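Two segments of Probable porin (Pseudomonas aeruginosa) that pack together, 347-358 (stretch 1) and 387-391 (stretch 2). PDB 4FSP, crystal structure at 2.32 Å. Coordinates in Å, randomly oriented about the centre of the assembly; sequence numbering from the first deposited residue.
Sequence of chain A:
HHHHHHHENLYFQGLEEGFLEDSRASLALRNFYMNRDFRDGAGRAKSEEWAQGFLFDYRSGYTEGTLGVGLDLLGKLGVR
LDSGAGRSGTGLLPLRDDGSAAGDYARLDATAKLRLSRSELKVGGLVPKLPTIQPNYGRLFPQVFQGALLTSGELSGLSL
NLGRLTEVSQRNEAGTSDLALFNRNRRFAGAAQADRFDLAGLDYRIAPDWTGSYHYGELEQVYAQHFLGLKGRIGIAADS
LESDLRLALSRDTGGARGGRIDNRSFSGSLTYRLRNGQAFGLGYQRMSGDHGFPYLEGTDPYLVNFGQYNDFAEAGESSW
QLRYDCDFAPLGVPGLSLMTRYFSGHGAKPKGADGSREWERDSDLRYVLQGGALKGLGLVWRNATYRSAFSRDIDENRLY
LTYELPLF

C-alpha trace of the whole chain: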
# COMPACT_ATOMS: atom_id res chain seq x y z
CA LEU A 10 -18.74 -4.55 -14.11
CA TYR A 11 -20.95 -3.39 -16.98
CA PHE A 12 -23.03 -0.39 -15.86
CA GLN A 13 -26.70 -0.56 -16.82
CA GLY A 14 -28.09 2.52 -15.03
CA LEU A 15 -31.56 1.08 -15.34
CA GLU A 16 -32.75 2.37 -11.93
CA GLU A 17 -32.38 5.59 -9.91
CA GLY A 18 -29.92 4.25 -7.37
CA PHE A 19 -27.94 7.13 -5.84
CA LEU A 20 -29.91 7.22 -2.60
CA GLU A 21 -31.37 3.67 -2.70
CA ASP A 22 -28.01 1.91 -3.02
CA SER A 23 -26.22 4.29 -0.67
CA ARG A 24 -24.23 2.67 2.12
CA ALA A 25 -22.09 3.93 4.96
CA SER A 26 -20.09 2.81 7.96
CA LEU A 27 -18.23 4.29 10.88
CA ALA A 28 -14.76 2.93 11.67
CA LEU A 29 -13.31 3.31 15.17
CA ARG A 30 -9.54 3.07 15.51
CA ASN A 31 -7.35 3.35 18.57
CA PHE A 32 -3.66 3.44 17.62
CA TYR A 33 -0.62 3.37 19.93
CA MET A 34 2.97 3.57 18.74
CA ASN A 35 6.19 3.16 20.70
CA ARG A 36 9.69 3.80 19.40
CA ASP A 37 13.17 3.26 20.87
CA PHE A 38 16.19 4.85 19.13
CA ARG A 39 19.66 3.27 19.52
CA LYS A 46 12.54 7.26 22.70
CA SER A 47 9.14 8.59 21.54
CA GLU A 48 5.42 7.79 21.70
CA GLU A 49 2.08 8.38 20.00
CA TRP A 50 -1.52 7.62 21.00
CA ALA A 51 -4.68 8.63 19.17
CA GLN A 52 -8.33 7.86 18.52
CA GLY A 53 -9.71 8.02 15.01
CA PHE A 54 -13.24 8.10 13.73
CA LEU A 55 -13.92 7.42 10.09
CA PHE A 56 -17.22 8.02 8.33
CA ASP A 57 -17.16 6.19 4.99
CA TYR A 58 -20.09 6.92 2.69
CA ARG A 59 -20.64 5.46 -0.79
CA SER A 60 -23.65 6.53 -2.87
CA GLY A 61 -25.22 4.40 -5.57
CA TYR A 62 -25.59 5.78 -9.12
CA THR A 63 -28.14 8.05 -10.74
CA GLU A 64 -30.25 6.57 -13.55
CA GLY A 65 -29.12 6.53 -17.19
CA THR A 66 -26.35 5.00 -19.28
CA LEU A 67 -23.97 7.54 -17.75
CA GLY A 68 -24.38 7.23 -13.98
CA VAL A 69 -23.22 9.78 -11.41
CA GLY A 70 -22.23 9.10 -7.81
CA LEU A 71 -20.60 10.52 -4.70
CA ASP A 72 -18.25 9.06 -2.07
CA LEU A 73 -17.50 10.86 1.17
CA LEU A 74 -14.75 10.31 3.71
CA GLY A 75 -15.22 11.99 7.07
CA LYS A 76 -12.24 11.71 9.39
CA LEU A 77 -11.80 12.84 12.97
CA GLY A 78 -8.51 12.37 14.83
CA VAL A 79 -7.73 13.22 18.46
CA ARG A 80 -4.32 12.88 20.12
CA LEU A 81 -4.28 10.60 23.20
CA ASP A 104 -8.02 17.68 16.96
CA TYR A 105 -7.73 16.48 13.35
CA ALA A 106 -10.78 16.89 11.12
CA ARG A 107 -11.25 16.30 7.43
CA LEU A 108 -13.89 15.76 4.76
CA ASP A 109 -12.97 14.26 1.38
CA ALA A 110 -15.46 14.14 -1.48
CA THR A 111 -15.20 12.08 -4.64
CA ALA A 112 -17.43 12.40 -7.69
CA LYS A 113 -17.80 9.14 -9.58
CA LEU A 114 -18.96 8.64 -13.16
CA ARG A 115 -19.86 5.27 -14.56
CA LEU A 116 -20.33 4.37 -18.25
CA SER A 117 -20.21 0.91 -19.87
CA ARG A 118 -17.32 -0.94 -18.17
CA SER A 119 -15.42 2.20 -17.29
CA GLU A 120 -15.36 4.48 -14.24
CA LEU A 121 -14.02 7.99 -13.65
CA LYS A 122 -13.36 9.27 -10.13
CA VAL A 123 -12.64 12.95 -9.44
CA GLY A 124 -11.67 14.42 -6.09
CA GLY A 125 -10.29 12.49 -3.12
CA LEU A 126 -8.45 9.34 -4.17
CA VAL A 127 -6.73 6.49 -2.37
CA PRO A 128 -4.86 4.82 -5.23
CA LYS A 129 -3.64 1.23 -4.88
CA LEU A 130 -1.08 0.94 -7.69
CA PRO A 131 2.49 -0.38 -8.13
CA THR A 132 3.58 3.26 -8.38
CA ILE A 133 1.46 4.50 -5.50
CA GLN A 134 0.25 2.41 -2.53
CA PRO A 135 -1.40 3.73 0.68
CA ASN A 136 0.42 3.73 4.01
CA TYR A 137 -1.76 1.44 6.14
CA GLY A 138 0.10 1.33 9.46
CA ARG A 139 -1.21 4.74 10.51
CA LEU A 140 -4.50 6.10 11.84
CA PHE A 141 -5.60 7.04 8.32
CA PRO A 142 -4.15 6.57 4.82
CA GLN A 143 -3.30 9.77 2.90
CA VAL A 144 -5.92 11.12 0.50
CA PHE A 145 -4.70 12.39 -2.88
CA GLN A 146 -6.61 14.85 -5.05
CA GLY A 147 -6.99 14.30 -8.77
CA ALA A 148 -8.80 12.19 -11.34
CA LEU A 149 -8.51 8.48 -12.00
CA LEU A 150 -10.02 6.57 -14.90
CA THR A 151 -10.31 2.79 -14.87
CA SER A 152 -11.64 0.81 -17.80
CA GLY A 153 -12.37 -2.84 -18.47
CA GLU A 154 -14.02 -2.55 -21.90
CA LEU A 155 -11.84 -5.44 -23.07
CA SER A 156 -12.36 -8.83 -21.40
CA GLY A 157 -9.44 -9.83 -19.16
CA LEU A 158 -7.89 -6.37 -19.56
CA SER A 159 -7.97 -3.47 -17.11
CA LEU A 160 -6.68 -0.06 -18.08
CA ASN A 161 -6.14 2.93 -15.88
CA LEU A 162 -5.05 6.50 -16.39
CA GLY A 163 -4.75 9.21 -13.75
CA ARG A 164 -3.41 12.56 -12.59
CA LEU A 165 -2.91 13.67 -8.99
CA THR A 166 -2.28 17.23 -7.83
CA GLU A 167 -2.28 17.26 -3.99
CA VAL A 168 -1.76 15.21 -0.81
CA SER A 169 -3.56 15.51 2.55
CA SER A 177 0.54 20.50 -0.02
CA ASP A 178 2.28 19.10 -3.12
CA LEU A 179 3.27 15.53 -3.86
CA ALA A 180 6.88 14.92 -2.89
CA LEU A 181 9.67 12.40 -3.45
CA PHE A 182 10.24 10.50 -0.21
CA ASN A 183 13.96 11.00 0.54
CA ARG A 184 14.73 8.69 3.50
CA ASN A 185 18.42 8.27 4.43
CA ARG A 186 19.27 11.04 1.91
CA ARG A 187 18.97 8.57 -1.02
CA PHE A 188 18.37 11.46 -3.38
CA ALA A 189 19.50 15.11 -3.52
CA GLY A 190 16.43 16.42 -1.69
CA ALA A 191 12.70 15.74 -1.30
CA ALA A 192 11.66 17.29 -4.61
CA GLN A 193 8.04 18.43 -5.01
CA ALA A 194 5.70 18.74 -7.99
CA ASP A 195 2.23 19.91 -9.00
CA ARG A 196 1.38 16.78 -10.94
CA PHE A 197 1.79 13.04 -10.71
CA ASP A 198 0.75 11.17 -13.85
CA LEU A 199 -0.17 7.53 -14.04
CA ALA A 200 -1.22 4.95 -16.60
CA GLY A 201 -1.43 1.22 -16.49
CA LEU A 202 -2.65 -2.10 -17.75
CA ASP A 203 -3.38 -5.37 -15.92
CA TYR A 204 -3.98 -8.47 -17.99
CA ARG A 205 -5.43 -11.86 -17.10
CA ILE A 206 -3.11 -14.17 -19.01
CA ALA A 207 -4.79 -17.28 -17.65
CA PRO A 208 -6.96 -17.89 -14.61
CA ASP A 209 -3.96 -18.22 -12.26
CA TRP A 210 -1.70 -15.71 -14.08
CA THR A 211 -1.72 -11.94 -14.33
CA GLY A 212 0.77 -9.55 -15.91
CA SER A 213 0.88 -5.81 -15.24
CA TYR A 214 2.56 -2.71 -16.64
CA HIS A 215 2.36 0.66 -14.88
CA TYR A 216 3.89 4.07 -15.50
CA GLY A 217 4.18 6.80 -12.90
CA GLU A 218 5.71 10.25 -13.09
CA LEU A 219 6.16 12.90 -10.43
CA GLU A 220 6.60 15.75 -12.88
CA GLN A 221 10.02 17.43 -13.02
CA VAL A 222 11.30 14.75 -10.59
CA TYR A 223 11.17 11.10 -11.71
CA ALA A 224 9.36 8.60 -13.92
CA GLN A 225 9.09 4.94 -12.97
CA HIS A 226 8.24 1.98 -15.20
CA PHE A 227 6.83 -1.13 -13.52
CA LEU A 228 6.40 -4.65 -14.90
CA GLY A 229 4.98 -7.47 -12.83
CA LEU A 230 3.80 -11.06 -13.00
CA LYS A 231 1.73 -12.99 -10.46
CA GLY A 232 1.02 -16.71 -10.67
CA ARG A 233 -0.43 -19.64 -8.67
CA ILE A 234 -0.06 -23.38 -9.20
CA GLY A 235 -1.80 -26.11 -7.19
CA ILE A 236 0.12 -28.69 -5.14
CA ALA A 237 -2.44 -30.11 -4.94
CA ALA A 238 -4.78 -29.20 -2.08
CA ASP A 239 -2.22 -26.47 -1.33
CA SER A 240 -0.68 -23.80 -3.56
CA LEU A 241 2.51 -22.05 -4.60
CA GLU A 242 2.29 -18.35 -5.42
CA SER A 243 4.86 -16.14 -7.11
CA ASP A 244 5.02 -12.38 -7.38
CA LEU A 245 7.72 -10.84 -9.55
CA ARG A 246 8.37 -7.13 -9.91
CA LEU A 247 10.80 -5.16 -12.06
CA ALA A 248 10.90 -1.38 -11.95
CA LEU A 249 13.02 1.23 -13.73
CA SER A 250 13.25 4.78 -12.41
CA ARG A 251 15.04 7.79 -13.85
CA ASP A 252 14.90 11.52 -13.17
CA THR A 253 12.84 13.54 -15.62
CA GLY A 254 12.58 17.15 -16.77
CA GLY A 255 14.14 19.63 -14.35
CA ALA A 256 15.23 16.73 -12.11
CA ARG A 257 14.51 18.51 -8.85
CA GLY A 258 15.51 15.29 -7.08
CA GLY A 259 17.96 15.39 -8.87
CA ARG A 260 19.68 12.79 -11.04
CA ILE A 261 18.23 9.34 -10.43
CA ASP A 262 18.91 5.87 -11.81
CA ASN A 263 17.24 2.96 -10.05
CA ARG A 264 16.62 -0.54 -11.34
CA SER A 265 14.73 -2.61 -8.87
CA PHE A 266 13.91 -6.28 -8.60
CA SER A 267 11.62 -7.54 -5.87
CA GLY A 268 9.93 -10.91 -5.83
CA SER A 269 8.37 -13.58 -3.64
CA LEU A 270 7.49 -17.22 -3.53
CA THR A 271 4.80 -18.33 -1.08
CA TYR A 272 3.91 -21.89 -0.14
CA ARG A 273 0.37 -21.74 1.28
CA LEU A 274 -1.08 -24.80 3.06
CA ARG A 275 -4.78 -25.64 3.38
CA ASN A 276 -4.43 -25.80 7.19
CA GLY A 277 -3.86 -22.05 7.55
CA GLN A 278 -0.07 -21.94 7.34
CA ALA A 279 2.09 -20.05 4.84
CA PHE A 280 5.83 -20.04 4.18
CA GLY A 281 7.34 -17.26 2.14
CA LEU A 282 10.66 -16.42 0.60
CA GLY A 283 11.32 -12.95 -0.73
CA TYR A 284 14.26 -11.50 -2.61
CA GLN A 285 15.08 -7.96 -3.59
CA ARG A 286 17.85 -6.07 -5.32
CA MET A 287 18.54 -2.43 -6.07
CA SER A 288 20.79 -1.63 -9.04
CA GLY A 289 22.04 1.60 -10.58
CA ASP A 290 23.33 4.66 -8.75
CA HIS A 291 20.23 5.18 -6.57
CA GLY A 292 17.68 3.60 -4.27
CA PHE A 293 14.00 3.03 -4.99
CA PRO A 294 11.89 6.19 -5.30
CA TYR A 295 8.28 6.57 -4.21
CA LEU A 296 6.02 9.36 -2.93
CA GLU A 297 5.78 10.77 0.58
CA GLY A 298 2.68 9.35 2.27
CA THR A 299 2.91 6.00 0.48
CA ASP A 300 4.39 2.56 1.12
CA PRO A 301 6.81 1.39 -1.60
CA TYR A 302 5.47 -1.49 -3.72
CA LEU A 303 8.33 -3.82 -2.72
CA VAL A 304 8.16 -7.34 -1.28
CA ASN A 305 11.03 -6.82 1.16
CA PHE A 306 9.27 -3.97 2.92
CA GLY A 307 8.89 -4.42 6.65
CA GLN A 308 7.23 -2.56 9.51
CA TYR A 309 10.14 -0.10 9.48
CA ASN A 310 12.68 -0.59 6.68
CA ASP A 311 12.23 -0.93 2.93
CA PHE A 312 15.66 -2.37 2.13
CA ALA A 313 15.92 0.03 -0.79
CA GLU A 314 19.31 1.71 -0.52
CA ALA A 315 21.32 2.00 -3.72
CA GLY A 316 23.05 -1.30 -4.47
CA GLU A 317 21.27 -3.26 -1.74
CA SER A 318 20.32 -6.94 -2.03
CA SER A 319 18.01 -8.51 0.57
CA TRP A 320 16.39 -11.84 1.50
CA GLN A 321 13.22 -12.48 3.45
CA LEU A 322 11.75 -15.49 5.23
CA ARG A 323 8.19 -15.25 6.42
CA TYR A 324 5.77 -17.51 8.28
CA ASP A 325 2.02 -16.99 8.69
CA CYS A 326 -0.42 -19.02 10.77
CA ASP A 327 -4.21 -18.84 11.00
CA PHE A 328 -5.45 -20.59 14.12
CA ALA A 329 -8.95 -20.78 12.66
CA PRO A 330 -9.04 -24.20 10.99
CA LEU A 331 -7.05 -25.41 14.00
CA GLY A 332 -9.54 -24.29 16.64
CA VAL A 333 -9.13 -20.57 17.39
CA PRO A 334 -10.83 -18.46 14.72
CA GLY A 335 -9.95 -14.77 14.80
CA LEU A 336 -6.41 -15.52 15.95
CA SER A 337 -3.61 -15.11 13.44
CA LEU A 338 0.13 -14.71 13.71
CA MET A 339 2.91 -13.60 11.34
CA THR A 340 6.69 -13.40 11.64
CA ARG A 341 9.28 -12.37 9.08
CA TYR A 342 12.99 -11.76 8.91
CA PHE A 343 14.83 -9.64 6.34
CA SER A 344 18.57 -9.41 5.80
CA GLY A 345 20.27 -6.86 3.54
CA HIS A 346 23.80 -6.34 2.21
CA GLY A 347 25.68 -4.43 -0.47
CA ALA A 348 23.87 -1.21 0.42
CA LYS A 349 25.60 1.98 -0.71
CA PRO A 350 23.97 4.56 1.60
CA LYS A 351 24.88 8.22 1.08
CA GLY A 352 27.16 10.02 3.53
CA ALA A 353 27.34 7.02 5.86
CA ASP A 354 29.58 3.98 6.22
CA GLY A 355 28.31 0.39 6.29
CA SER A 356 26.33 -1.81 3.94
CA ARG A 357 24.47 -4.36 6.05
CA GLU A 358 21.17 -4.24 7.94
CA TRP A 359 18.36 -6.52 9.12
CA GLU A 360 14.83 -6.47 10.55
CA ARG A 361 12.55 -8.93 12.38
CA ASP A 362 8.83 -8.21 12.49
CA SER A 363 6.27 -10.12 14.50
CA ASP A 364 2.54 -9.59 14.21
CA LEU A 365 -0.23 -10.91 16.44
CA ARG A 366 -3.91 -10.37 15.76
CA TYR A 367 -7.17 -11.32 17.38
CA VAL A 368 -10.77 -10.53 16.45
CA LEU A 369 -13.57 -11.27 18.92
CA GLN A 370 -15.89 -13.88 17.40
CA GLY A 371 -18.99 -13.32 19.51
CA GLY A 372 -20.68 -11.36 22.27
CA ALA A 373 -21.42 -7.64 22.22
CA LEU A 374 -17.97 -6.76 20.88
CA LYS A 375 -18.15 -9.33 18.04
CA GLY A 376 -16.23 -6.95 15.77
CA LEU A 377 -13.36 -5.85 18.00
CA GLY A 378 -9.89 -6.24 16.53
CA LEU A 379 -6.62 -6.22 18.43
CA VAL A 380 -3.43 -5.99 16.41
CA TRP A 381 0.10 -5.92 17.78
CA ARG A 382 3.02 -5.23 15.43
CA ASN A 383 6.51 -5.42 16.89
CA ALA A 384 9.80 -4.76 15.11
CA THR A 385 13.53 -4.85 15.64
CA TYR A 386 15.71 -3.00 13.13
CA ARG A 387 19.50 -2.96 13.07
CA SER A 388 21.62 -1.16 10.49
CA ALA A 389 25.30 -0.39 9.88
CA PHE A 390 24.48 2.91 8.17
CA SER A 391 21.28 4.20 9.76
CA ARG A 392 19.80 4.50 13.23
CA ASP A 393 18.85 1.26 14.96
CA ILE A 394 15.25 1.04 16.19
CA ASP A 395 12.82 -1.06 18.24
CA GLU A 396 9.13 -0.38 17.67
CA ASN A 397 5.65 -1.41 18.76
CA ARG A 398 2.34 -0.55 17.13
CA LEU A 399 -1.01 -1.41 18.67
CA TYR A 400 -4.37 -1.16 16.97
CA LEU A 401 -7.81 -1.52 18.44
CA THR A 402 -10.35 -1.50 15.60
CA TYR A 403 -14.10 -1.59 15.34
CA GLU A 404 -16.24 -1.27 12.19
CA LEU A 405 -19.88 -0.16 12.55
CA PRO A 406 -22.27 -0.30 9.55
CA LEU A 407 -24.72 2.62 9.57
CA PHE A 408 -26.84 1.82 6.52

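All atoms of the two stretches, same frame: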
# COMPACT_ATOMS: atom_id res chain seq x y z
N GLY A 347 25.29 -5.08 0.77
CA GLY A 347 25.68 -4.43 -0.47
C GLY A 347 25.06 -3.05 -0.62
O GLY A 347 25.14 -2.44 -1.70
N ALA A 348 24.45 -2.55 0.45
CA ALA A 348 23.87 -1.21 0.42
C ALA A 348 24.96 -0.16 0.28
O ALA A 348 26.02 -0.26 0.90
CB ALA A 348 23.08 -0.96 1.68
N LYS A 349 24.69 0.86 -0.54
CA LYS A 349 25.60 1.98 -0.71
C LYS A 349 24.89 3.26 -0.27
O LYS A 349 24.55 4.11 -1.09
CB LYS A 349 26.07 2.09 -2.17
CG LYS A 349 26.95 0.93 -2.62
CD LYS A 349 27.66 1.22 -3.95
CE LYS A 349 26.69 1.26 -5.13
NZ LYS A 349 27.40 1.43 -6.44
N PRO A 350 24.68 3.40 1.05
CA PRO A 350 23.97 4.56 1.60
C PRO A 350 24.81 5.83 1.42
O PRO A 350 26.04 5.77 1.41
CB PRO A 350 23.88 4.22 3.09
CG PRO A 350 25.16 3.45 3.33
CD PRO A 350 25.32 2.60 2.11
N LYS A 351 24.15 6.97 1.27
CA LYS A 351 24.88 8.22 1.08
C LYS A 351 25.36 8.84 2.39
O LYS A 351 24.62 8.90 3.37
CB LYS A 351 24.05 9.22 0.27
CG LYS A 351 24.25 9.13 -1.25
CD LYS A 351 23.53 7.93 -1.88
CE LYS A 351 23.30 8.18 -3.38
NZ LYS A 351 23.09 6.93 -4.19
N GLY A 352 26.61 9.28 2.40
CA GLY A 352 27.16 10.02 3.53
C GLY A 352 27.42 9.19 4.77
O GLY A 352 27.90 9.73 5.77
N ALA A 353 27.12 7.90 4.72
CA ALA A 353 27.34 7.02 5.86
C ALA A 353 28.15 5.79 5.48
O ALA A 353 28.19 5.39 4.32
CB ALA A 353 26.01 6.61 6.49
N ASP A 354 28.80 5.18 6.47
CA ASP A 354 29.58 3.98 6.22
C ASP A 354 28.80 2.74 6.66
O ASP A 354 28.00 2.80 7.60
CB ASP A 354 30.94 4.05 6.92
CG ASP A 354 32.02 3.31 6.17
OD1 ASP A 354 32.76 3.96 5.40
OD2 ASP A 354 32.13 2.08 6.33
N GLY A 355 29.02 1.62 5.98
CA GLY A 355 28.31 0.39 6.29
C GLY A 355 27.40 -0.02 5.14
O GLY A 355 27.00 0.82 4.33
N SER A 356 27.07 -1.30 5.08
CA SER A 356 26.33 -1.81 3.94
C SER A 356 25.31 -2.88 4.34
O SER A 356 24.53 -3.35 3.51
CB SER A 356 27.32 -2.38 2.91
OG SER A 356 28.20 -3.28 3.53
N ARG A 357 25.33 -3.27 5.61
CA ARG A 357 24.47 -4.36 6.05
C ARG A 357 23.43 -3.91 7.07
O ARG A 357 23.66 -2.95 7.83
CB ARG A 357 25.31 -5.51 6.60
CG ARG A 357 26.32 -6.04 5.58
CD ARG A 357 27.33 -6.98 6.22
NE ARG A 357 28.32 -7.41 5.24
CZ ARG A 357 28.12 -8.38 4.34
NH1 ARG A 357 26.95 -9.01 4.30
NH2 ARG A 357 29.08 -8.70 3.49
N GLU A 358 22.28 -4.58 7.06
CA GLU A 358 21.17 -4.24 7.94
C GLU A 358 20.17 -5.40 7.96
O GLU A 358 20.11 -6.20 7.03
CB GLU A 358 20.48 -2.94 7.48
CG GLU A 358 19.87 -3.03 6.07
CD GLU A 358 19.18 -1.75 5.64
OE1 GLU A 358 19.20 -0.75 6.41
OE2 GLU A 358 18.60 -1.72 4.54
N ARG A 387 18.09 -3.23 12.85
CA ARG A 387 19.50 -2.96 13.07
C ARG A 387 20.14 -2.62 11.74
O ARG A 387 19.92 -3.32 10.74
CB ARG A 387 20.18 -4.20 13.67
CG ARG A 387 19.60 -4.66 14.99
CD ARG A 387 19.79 -3.62 16.07
NE ARG A 387 19.17 -4.02 17.33
CZ ARG A 387 18.00 -3.56 17.78
NH1 ARG A 387 17.31 -2.67 17.06
NH2 ARG A 387 17.52 -3.99 18.94
N SER A 388 20.93 -1.55 11.71
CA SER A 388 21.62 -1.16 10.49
C SER A 388 23.05 -0.67 10.75
O SER A 388 23.33 -0.09 11.80
CB SER A 388 20.82 -0.08 9.74
OG SER A 388 21.50 0.32 8.56
N ALA A 389 23.94 -0.91 9.79
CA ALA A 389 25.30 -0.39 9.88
C ALA A 389 25.38 1.08 9.49
O ALA A 389 26.30 1.78 9.89
CB ALA A 389 26.24 -1.21 9.01
N PHE A 390 24.41 1.55 8.71
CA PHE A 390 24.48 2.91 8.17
C PHE A 390 23.36 3.85 8.59
O PHE A 390 23.44 5.06 8.33
CB PHE A 390 24.57 2.87 6.65
CG PHE A 390 23.49 2.05 6.00
CD1 PHE A 390 22.22 2.57 5.80
CD2 PHE A 390 23.76 0.75 5.57
CE1 PHE A 390 21.22 1.80 5.19
CE2 PHE A 390 22.78 -0.02 4.96
CZ PHE A 390 21.50 0.51 4.77
N SER A 391 22.31 3.33 9.21
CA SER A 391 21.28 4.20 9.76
C SER A 391 20.95 3.82 11.20
O SER A 391 21.46 2.83 11.74
CB SER A 391 20.02 4.23 8.90
OG SER A 391 19.37 2.98 8.92

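The contact joins the end of a loop to the end of a β-strand: a short antiparallel pairing, fastened by one strong backbone hydrogen bond, leads into a cluster of contacts in which stretch 1 packs against the side chain of Phe 390. The two stretches together bury 444 Å², and Phe 390 contributes the largest share of any residue.

The backbone register is set by Glu 358 and Ser 388, an antiparallel non-hydrogen-bonded pair whose CA atoms lie 4.0 Å apart. In such a pair the two residues direct no backbone hydrogen bonds at each other, and the Glu 358 CA instead comes within 3.2 Å of the Arg 387 O. The hydrogen bond that holds the two stretches lies one residue further along, where Ala 389 N donates to Arg 357 O at 2.8 Å with an N-H...O angle of 157°, short and nearly straight. Beyond it the pairing lapses: Asp 354 O and Ala 389 O approach to 3.0 Å, but both are acceptors and no hydrogen bond can form between them.

Because Glu 358 and Ser 388 point to the same face of the sheet, their side chains meet. Ser 388 OG donates to Glu 358 OE1 at 3.3 Å, a weak bond. Ser 388 OG also accepts from Phe 390 N and from Ser 391 N, each at 3.2 Å, so it ties down the turn that follows the strand while reaching across to stretch 1.

That turn presents Phe 390, with chi1 at 52° (p), to the loop. Pro 350 covers one face of the ring: its CB lies 4.0 Å from the ring centroid and 29° off the normal, the geometry of a CH-pi contact, while Pro 350 CG packs 3.4 Å from Phe 390 CB. Ser 356 C and Arg 357 N lie at the ring edge, near its plane. Ala 348 CB adds an apolar contact 3.4 Å from Phe 390 CE2, and Ala 353 CB another, 4.0 Å from Phe 390 CB. Within stretch 1, Ala 348 N donates to Ser 356 O at 3.2 Å, linking two parts of the loop that both touch the ring. The surroundings are not wholly apolar, since Glu 358 OE1 lies 3.1 Å from Phe 390 CZ.

Gly 355 permits the close approach beside Ala 389. Gly 355 CA sits 3.8 Å from Ala 389 CB, and an ideal CB on Gly 355 would fall 2.6 Å from Ala 389 CB, a clash. Its backbone angles, phi 114° and psi 157°, independently call for glycine.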